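Local coordinates for NADPH Quinone Oxidoreductase (Streptococcus mutans, PDB 4F8Y), which probably catalyses the FAD-dependent reduction of quinones such as menadione by NADPH, at residues P12-F15 with N16-I19. Sequence-based numbering, arbitrary orientation.
Sequences PTSF and NAEI. With FAD (flavin-adenine dinucleotide), chain E.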
loop_
_atom_site.group_PDB
_atom_site.type_symbol
_atom_site.label_atom_id
_atom_site.label_comp_id
_atom_site.label_asym_id
_atom_site.label_seq_id
_atom_site.Cartn_x
_atom_site.Cartn_y
_atom_site.Cartn_z
ATOM N N PRO A 12 0.337 -18.913 -8.127
ATOM C CA PRO A 12 1.611 -19.611 -8.320
ATOM C C PRO A 12 1.921 -19.793 -9.795
ATOM O O PRO A 12 3.069 -20.062 -10.139
ATOM C CB PRO A 12 1.377 -20.973 -7.655
ATOM C CG PRO A 12 0.148 -20.805 -6.813
ATOM C CD PRO A 12 -0.678 -19.791 -7.526
ATOM N N THR A 13 0.915 -19.647 -10.654
ATOM C CA THR A 13 1.130 -19.742 -12.101
ATOM C C THR A 13 1.053 -18.374 -12.812
ATOM O O THR A 13 0.871 -18.297 -14.031
ATOM C CB THR A 13 0.208 -20.818 -12.761
ATOM O OG1 THR A 13 -1.173 -20.468 -12.606
ATOM C CG2 THR A 13 0.445 -22.171 -12.118
ATOM N N SER A 14 1.221 -17.301 -12.039
ATOM C CA SER A 14 1.184 -15.943 -12.573
ATOM C C SER A 14 2.467 -15.601 -13.327
ATOM O O SER A 14 3.478 -16.299 -13.206
ATOM C CB SER A 14 0.975 -14.927 -11.445
ATOM O OG SER A 14 2.049 -14.971 -10.515
ATOM N N PHE A 15 2.415 -14.529 -14.110
ATOM C CA PHE A 15 3.600 -14.014 -14.768
ATOM C C PHE A 15 4.634 -13.647 -13.706
ATOM O O PHE A 15 5.822 -13.940 -13.862
ATOM C CB PHE A 15 3.253 -12.800 -15.629
ATOM C CG PHE A 15 4.398 -12.299 -16.468
ATOM C CD1 PHE A 15 4.904 -13.066 -17.505
ATOM C CD2 PHE A 15 4.965 -11.055 -16.221
ATOM C CE1 PHE A 15 5.949 -12.608 -18.266
ATOM C CE2 PHE A 15 6.012 -10.589 -16.989
ATOM C CZ PHE A 15 6.505 -11.369 -18.007
ATOM N N ASN A 16 4.174 -13.027 -12.618
ATOM C CA ASN A 16 5.063 -12.661 -11.510
ATOM C C ASN A 16 5.820 -13.860 -10.971
ATOM O O ASN A 16 6.999 -13.758 -10.644
ATOM C CB ASN A 16 4.297 -11.966 -10.382
ATOM C CG ASN A 16 4.270 -10.461 -10.541
ATOM O OD1 ASN A 16 4.975 -9.743 -9.839
ATOM N ND2 ASN A 16 3.480 -9.981 -11.485
ATOM N N ALA A 17 5.132 -14.994 -10.876
ATOM C CA ALA A 17 5.768 -16.257 -10.494
ATOM C C ALA A 17 6.889 -16.649 -11.466
ATOM O O ALA A 17 7.904 -17.223 -11.062
ATOM C CB ALA A 17 4.731 -17.370 -10.405
ATOM N N GLU A 18 6.695 -16.339 -12.747
ATOM C CA GLU A 18 7.711 -16.606 -13.762
ATOM C C GLU A 18 8.918 -15.671 -13.600
ATOM O O GLU A 18 10.061 -16.078 -13.822
ATOM C CB GLU A 18 7.116 -16.492 -15.172
ATOM C CG GLU A 18 8.108 -16.794 -16.283
ATOM C CD GLU A 18 8.657 -18.201 -16.211
ATOM O OE1 GLU A 18 7.906 -19.106 -15.796
ATOM O OE2 GLU A 18 9.835 -18.408 -16.574
ATOM N N ILE A 19 8.658 -14.423 -13.215
ATOM C CA ILE A 19 9.720 -13.471 -12.904
ATOM C C ILE A 19 10.551 -13.949 -11.718
ATOM O O ILE A 19 11.782 -13.896 -11.759
ATOM C CB ILE A 19 9.154 -12.087 -12.583
ATOM C CG1 ILE A 19 8.525 -11.470 -13.830
ATOM C CG2 ILE A 19 10.240 -11.188 -12.009
ATOM C CD1 ILE A 19 7.674 -10.258 -13.531
HETATM P PA FAD E . -0.983 -12.654 -15.110
HETATM O O1A FAD E . -2.599 -12.361 -15.200
HETATM O O2A FAD E . -0.730 -13.768 -14.201
HETATM O O5B FAD E . -0.390 -12.981 -16.596
HETATM C C5B FAD E . -0.359 -11.949 -17.545
HETATM C C4B FAD E . -0.018 -12.430 -18.945
HETATM O O4B FAD E . 1.296 -13.060 -19.116
HETATM C C3B FAD E . -0.991 -13.521 -19.552
HETATM O O3B FAD E . -1.568 -13.303 -20.807
HETATM C C2B FAD E . -0.238 -14.813 -19.302
HETATM O O2B FAD E . -0.735 -15.983 -19.892
HETATM C C1B FAD E . 1.129 -14.353 -19.623
HETATM N N9A FAD E . 2.213 -15.234 -19.198
HETATM C C8A FAD E . 2.265 -16.006 -18.109
HETATM N N7A FAD E . 3.490 -16.650 -18.099
HETATM C C5A FAD E . 4.189 -16.246 -19.213
HETATM C C6A FAD E . 5.436 -16.567 -19.691
HETATM N N6A FAD E . 6.274 -17.507 -18.961
HETATM N N1A FAD E . 5.881 -16.022 -20.829
HETATM C C2A FAD E . 5.104 -15.150 -21.520
HETATM N N3A FAD E . 3.869 -14.835 -21.043
HETATM C C4A FAD E . 3.421 -15.382 -19.896
HETATM N N1 FAD E . -2.172 -2.056 -13.520
HETATM C C2 FAD E . -2.166 -0.590 -13.977
HETATM O O2 FAD E . -1.142 -0.232 -14.846
HETATM N N3 FAD E . -2.327 0.369 -12.767
HETATM C C4 FAD E . -3.328 0.039 -11.577
HETATM O O4 FAD E . -3.046 0.736 -10.410
HETATM C C4X FAD E . -3.518 -1.473 -11.328
HETATM N N5 FAD E . -4.365 -1.973 -10.249
HETATM C C5X FAD E . -4.737 -3.372 -10.157
HETATM C C6 FAD E . -5.483 -3.773 -9.022
HETATM C C7 FAD E . -5.847 -5.083 -8.888
HETATM C C7M FAD E . -6.640 -5.524 -7.660
HETATM C C8 FAD E . -5.497 -5.981 -9.836
HETATM C C8M FAD E . -5.897 -7.446 -9.689
HETATM C C9 FAD E . -4.776 -5.587 -10.933
HETATM C C9A FAD E . -4.398 -4.235 -11.080
HETATM N N10 FAD E . -3.629 -3.854 -12.243
HETATM C C10 FAD E . -3.171 -2.475 -12.456
HETATM C "C1'" FAD E . -3.127 -4.869 -13.144
HETATM C "C2'" FAD E . -1.841 -5.585 -12.730
HETATM O "O2'" FAD E . -0.738 -4.759 -12.447
HETATM C "C3'" FAD E . -1.524 -6.749 -13.646
HETATM O "O3'" FAD E . -2.565 -7.678 -13.742
HETATM C "C4'" FAD E . -0.212 -7.396 -13.247
HETATM O "O4'" FAD E . 0.819 -6.495 -12.995
HETATM C "C5'" FAD E . 0.232 -8.487 -14.194
HETATM O "O5'" FAD E . 1.083 -9.395 -13.582
HETATM P P FAD E . 0.411 -10.845 -13.218
HETATM O O1P FAD E . 1.591 -11.839 -12.644
HETATM O O2P FAD E . -0.668 -10.663 -12.249
HETATM O O3P FAD E . -0.215 -11.262 -14.687
#
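Ser14 meets Ala17 in an N-cap at the start of helix 15-26, the first helix after strand 2-7 of this flavodoxin-like fold. The hydroxyl OG accepts from Ala17 N at 3.1 Å. With chi1 at 62°, OG sits between its own backbone N and carbonyl carbon, and from there it meets the N-H of Ala17. The same OG is also hydrogen-bonded to Asn11 O, so the cap is tied to the preceding loop. Ala17 CB lies against Pro12 O, and Tyr7 of strand 2-7 touches both Ser14 and Ala17.

The helix start holds the FAD pyrophosphate. Phe15 N donates to FAD O2A. Asn16 grips FAD O1P twice, through its backbone N at 2.8 Å and through ND2 at 2.9 Å. Both bonds are nearly straight. ND2 also bonds to Thr127 OG1, and its two partners should fix how the side-chain amide is turned. The positive end of the helix dipole probably helps to stabilise the phosphate charge.

The Phe15 side chain leads from the phosphate to the adenine. CB sits 3.5 Å from FAD O1P. CG is anti to the backbone N (chi1 -173°), which carries the ring away from the cap, and lies 3.9 Å from Asn16 N. On one side, CD1 approaches FAD C4A at 3.6 Å, CE1 continues along the adenine near FAD C4A and N3A, and FAD N7A lies at the ring edge, in plane. On the other side, CD2 and CE2 pack on the CD1 methyl of Ile19, with CE2 3.9 Å from Ile19 CD1. Leu178 of helix 171-186 touches both side chains.

Regular helix bonding begins here: Ile19 N donates to Phe15 O, and Glu18 N to Ser14 O. Glu18 OE2 is bonded to Gln22 NE2, and Glu18 CG packs 3.3 Å from the adenine amino nitrogen, FAD N6A.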